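Local structure of protein-disulfide isomerase (Novosphingobium aromaticivorans, 3GMF) at residues Q104-R107 with W108-T112; G111-A114 with T115-A119. The protein is probably a thiol-disulfide isomerase of the thioredoxin superfamily, assisting the formation or rearrangement of disulfide bonds in other proteins. One frame throughout, in Å; residues are numbered along the deposited sequence.

Contact 1 of 2, residues Q104-R107 with W108-T112; sequences QRQR and WFNGT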
loop_
_atom_site.group_PDB
_atom_site.type_symbol
_atom_site.label_atom_id
_atom_site.label_comp_id
_atom_site.label_asym_id
_atom_site.label_seq_id
_atom_site.Cartn_x
_atom_site.Cartn_y
_atom_site.Cartn_z
ATOM N N GLN A 104 17.344 -13.624 12.411
ATOM C CA GLN A 104 16.431 -13.549 11.277
ATOM C C GLN A 104 16.355 -12.123 10.767
ATOM O O GLN A 104 16.440 -11.886 9.552
ATOM C CB GLN A 104 15.057 -14.078 11.626
ATOM C CG GLN A 104 15.068 -15.574 11.912
ATOM C CD GLN A 104 13.732 -16.084 12.339
ATOM O OE1 GLN A 104 13.178 -15.661 13.369
ATOM N NE2 GLN A 104 13.183 -17.018 11.557
ATOM N N ARG A 105 16.248 -11.177 11.700
ATOM C CA ARG A 105 16.093 -9.749 11.352
ATOM C C ARG A 105 17.289 -9.210 10.597
ATOM O O ARG A 105 17.142 -8.365 9.714
ATOM C CB ARG A 105 15.902 -8.922 12.604
ATOM C CG ARG A 105 14.603 -9.166 13.281
ATOM C CD ARG A 105 14.573 -8.485 14.653
ATOM N NE ARG A 105 13.436 -9.018 15.393
ATOM C CZ ARG A 105 12.165 -8.694 15.182
ATOM N NH1 ARG A 105 11.831 -7.807 14.242
ATOM N NH2 ARG A 105 11.227 -9.308 15.887
ATOM N N GLN A 106 18.472 -9.725 10.924
ATOM C CA GLN A 106 19.725 -9.311 10.281
ATOM C C GLN A 106 19.652 -9.439 8.759
ATOM O O GLN A 106 20.188 -8.605 8.003
ATOM C CB GLN A 106 20.902 -10.147 10.815
ATOM C CG GLN A 106 21.307 -9.852 12.269
ATOM C CD GLN A 106 21.927 -8.460 12.492
ATOM O OE1 GLN A 106 22.323 -7.763 11.544
ATOM N NE2 GLN A 106 22.024 -8.061 13.762
ATOM N N ARG A 107 18.994 -10.492 8.310
ATOM C CA ARG A 107 18.878 -10.765 6.873
ATOM C C ARG A 107 17.942 -9.799 6.136
ATOM O O ARG A 107 18.021 -9.681 4.914
ATOM C CB ARG A 107 18.415 -12.202 6.661
ATOM C CG ARG A 107 19.411 -13.259 7.147
ATOM C CD ARG A 107 18.725 -14.470 7.790
ATOM N NE ARG A 107 17.764 -15.177 6.941
ATOM C CZ ARG A 107 16.436 -15.060 7.032
ATOM N NH1 ARG A 107 15.655 -15.765 6.210
ATOM N NH2 ARG A 107 15.886 -14.224 7.924
ATOM N N TRP A 108 17.055 -9.104 6.859
ATOM C CA TRP A 108 16.149 -8.174 6.187
ATOM C C TRP A 108 16.834 -6.864 5.831
ATOM O O TRP A 108 16.320 -6.100 5.014
ATOM C CB TRP A 108 14.915 -7.856 7.046
ATOM C CG TRP A 108 14.189 -9.062 7.628
ATOM C CD1 TRP A 108 14.208 -10.358 7.182
ATOM C CD2 TRP A 108 13.294 -9.025 8.737
ATOM N NE1 TRP A 108 13.393 -11.145 7.968
ATOM C CE2 TRP A 108 12.816 -10.354 8.937
ATOM C CE3 TRP A 108 12.860 -8.003 9.595
ATOM C CZ2 TRP A 108 11.917 -10.677 9.950
ATOM C CZ3 TRP A 108 11.966 -8.319 10.610
ATOM C CH2 TRP A 108 11.513 -9.662 10.787
ATOM N N PHE A 109 17.970 -6.588 6.477
ATOM C CA PHE A 109 18.509 -5.208 6.484
ATOM C C PHE A 109 19.930 -5.123 5.998
ATOM O O PHE A 109 20.573 -4.076 6.144
ATOM C CB PHE A 109 18.437 -4.564 7.887
ATOM C CG PHE A 109 17.046 -4.363 8.389
ATOM C CD1 PHE A 109 16.211 -3.411 7.829
ATOM C CD2 PHE A 109 16.564 -5.149 9.421
ATOM C CE1 PHE A 109 14.908 -3.240 8.289
ATOM C CE2 PHE A 109 15.278 -4.999 9.871
ATOM C CZ PHE A 109 14.443 -4.040 9.318
ATOM N N ASN A 110 20.401 -6.222 5.424
ATOM C CA ASN A 110 21.792 -6.419 5.029
ATOM C C ASN A 110 21.861 -7.258 3.768
ATOM O O ASN A 110 20.963 -8.056 3.497
ATOM C CB ASN A 110 22.570 -7.121 6.142
ATOM C CG ASN A 110 22.812 -6.220 7.320
ATOM O OD1 ASN A 110 23.500 -5.199 7.196
ATOM N ND2 ASN A 110 22.218 -6.561 8.469
ATOM N N GLY A 111 22.935 -7.091 3.001
ATOM C CA GLY A 111 23.049 -7.790 1.725
ATOM C C GLY A 111 22.378 -7.003 0.610
ATOM O O GLY A 111 21.946 -5.863 0.802
ATOM N N THR A 112 22.308 -7.612 -0.564
ATOM C CA THR A 112 21.792 -6.939 -1.744
ATOM C C THR A 112 20.278 -6.969 -1.687
ATOM O O THR A 112 19.695 -7.737 -0.904
ATOM C CB THR A 112 22.227 -7.650 -3.045
ATOM O OG1 THR A 112 21.778 -9.007 -3.014
ATOM C CG2 THR A 112 23.743 -7.613 -3.210
HETATM O O HOH W 1 20.100 -10.386 3.405
#
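Q106 O is gripped by two groups from the residues that follow it. N110 ND2 gives the stronger bond, 2.9 Å to Q106 O, lying in the carbonyl plane on a lone pair, while F109 N adds a weak one to the same oxygen. The weak bond closes a type I beta turn from Q106 to F109, by which the chain leaves helix 102-106, part of the helical region between strands 51-57 and 171-174 of this thioredoxin-fold protein. The N110 side chain runs alongside that of Q106 and points the same way, their amide planes 14° apart.

The W108 indole lies against the backbone of Q104 and R105. W108 N donates to R105 O at 3.0 Å, and the indole offers one face to both residues: R105 CA stands 4.0 Å from the centroid of the W108 six-membered ring in a CH-pi contact, and Q104 O lies nearer the rim. Farther out, R105 NH1 comes 3.7 Å from W108 CZ3, the guanidinium turned 71° from the ring; R105 NH2 is held by L97 O and S100 O. W108 NE1 bonds D123 OD2, which also pairs with R107 NH2. Replacing this tryptophan by an alanine is likely to strip R105 CA of its aromatic cover and leave D123 with one donor fewer. A bend at chi3 (58°) turns the R107 guanidinium back toward Q104, whose carbonyl oxygen is gripped twice: R107 N bonds it, and R107 NH2 meets Q104 O at 2.9 Å, with the oxygen close to the guanidinium plane.

Contact 2 of 2, residues G111-A114 with T115-A119; sequences GTFA and TRTRA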
loop_
_atom_site.group_PDB
_atom_site.type_symbol
_atom_site.label_atom_id
_atom_site.label_comp_id
_atom_site.label_asym_id
_atom_site.label_seq_id
_atom_site.Cartn_x
_atom_site.Cartn_y
_atom_site.Cartn_z
ATOM N N GLY A 111 22.935 -7.091 3.001
ATOM C CA GLY A 111 23.049 -7.790 1.725
ATOM C C GLY A 111 22.378 -7.003 0.610
ATOM O O GLY A 111 21.946 -5.863 0.802
ATOM N N THR A 112 22.308 -7.612 -0.564
ATOM C CA THR A 112 21.792 -6.939 -1.744
ATOM C C THR A 112 20.278 -6.969 -1.687
ATOM O O THR A 112 19.695 -7.737 -0.904
ATOM C CB THR A 112 22.227 -7.650 -3.045
ATOM O OG1 THR A 112 21.778 -9.007 -3.014
ATOM C CG2 THR A 112 23.743 -7.613 -3.210
ATOM N N PHE A 113 19.659 -6.147 -2.528
ATOM C CA PHE A 113 18.216 -6.124 -2.665
ATOM C C PHE A 113 17.631 -7.533 -2.872
ATOM O O PHE A 113 16.681 -7.905 -2.198
ATOM C CB PHE A 113 17.801 -5.180 -3.796
ATOM C CG PHE A 113 16.382 -5.365 -4.235
ATOM C CD1 PHE A 113 15.332 -4.796 -3.516
ATOM C CD2 PHE A 113 16.089 -6.143 -5.354
ATOM C CE1 PHE A 113 14.009 -5.006 -3.927
ATOM C CE2 PHE A 113 14.779 -6.350 -5.761
ATOM C CZ PHE A 113 13.751 -5.778 -5.057
ATOM N N ALA A 114 18.203 -8.310 -3.796
ATOM C CA ALA A 114 17.696 -9.666 -4.081
ATOM C C ALA A 114 17.736 -10.615 -2.880
ATOM O O ALA A 114 16.750 -11.298 -2.589
ATOM C CB ALA A 114 18.429 -10.280 -5.286
ATOM N N THR A 115 18.873 -10.637 -2.184
ATOM C CA THR A 115 19.085 -11.530 -1.050
ATOM C C THR A 115 18.088 -11.218 0.068
ATOM O O THR A 115 17.428 -12.121 0.562
ATOM C CB THR A 115 20.536 -11.440 -0.532
ATOM O OG1 THR A 115 21.443 -11.635 -1.630
ATOM C CG2 THR A 115 20.801 -12.500 0.543
ATOM N N ARG A 116 17.937 -9.959 0.427
ATOM C CA ARG A 116 17.046 -9.582 1.499
ATOM C C ARG A 116 15.573 -9.784 1.145
ATOM O O ARG A 116 14.826 -10.193 1.967
ATOM C CB ARG A 116 17.368 -8.185 2.011
ATOM C CG ARG A 116 16.898 -7.052 1.183
ATOM C CD ARG A 116 17.286 -5.711 1.765
ATOM N NE ARG A 116 18.709 -5.450 1.855
ATOM C CZ ARG A 116 19.230 -4.442 2.528
ATOM N NH1 ARG A 116 20.503 -4.282 2.562
ATOM N NH2 ARG A 116 18.473 -3.625 3.199
ATOM N N THR A 117 15.195 -9.521 -0.096
ATOM C CA THR A 117 13.810 -9.670 -0.539
ATOM C C THR A 117 13.378 -11.143 -0.493
ATOM O O THR A 117 12.273 -11.467 -0.052
ATOM C CB THR A 117 13.607 -9.042 -1.949
ATOM O OG1 THR A 117 13.905 -7.632 -1.870
ATOM C CG2 THR A 117 12.187 -9.198 -2.443
ATOM N N ARG A 118 14.289 -12.016 -0.915
ATOM C CA ARG A 118 14.066 -13.455 -0.861
ATOM C C ARG A 118 13.947 -13.954 0.584
ATOM O O ARG A 118 13.068 -14.766 0.864
ATOM C CB ARG A 118 15.164 -14.201 -1.616
ATOM C CG ARG A 118 14.948 -14.224 -3.130
ATOM C CD ARG A 118 15.861 -15.258 -3.805
ATOM N NE ARG A 118 17.138 -14.682 -4.228
ATOM C CZ ARG A 118 18.285 -14.790 -3.557
ATOM N NH1 ARG A 118 19.383 -14.220 -4.037
ATOM N NH2 ARG A 118 18.345 -15.463 -2.410
ATOM N N ALA A 119 14.796 -13.441 1.481
ATOM C CA ALA A 119 14.777 -13.808 2.912
ATOM C C ALA A 119 13.462 -13.403 3.558
ATOM O O ALA A 119 12.845 -14.171 4.316
ATOM C CB ALA A 119 15.944 -13.162 3.651
HETATM O O HOH W 2 23.799 -10.273 -0.512
#
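T112 OG1 and T115 OG1 lie 3.0 Å apart in a hydrogen bond at the start of helix 113-123, where T112 is the N-cap. A water joins the same two residues by a second route, accepting from T112 N and bonding T115 OG1. Beside this cap, R116 reaches back to G111, just before the N-cap: R116 NH1 donates to G111 O at 2.8 Å with an N-H...O angle of 164°, and NE adds a weak bond to that oxygen. The R116 side chain gets there with CG lodged between its backbone N and carbonyl carbon (chi1 78°) and a bend at chi3, while R116 N makes the helical bond to T112 O at 3.1 Å.

Deeper in the first turn, F113 O takes two bonds from T117, one from each face of its carbonyl plane. T117 N lies 3.0 Å and T117 OG1 2.8 Å from F113 O, the hydroxyl bonding the carbonyl four residues back as threonines in helices often do. One residue on, R118 N donates to A114 O at 3.1 Å, and the R118 guanidinium turns a face to that same oxygen. Outward from here, the F113 and T117 face of helix 113-123 lies against helix 62-73 (L69, T66) and helix 147-164 (E147, A150). The T117 hydroxyl also sits over one face of the F113 ring, toward its rim, with OG1 of T117 3.3 Å from F113 CE1.

Both contacts lie at the surface, far from the chain's centre, and each contains a single buried residue, W108 in contact 1 and T117 in contact 2. Contact 1 follows the chain out of helix 102-106 through a turn, whereas contact 2 carries the N-cap of helix 113-123; G111 and T112 belong to both. Each reaches helix 62-73, W108 and F109 through I63 and P62, F113 and T117 through L69 and T66. W108 and R107 also lie on helix 113-123, and F113 on helix 147-164. The two touch directly, with R116 CB 3.3 Å from R107 O. Aromatic cover and a shared carboxylate, D123, mark the first; regular helical bonding, supplemented by threonine side chains, marks the second.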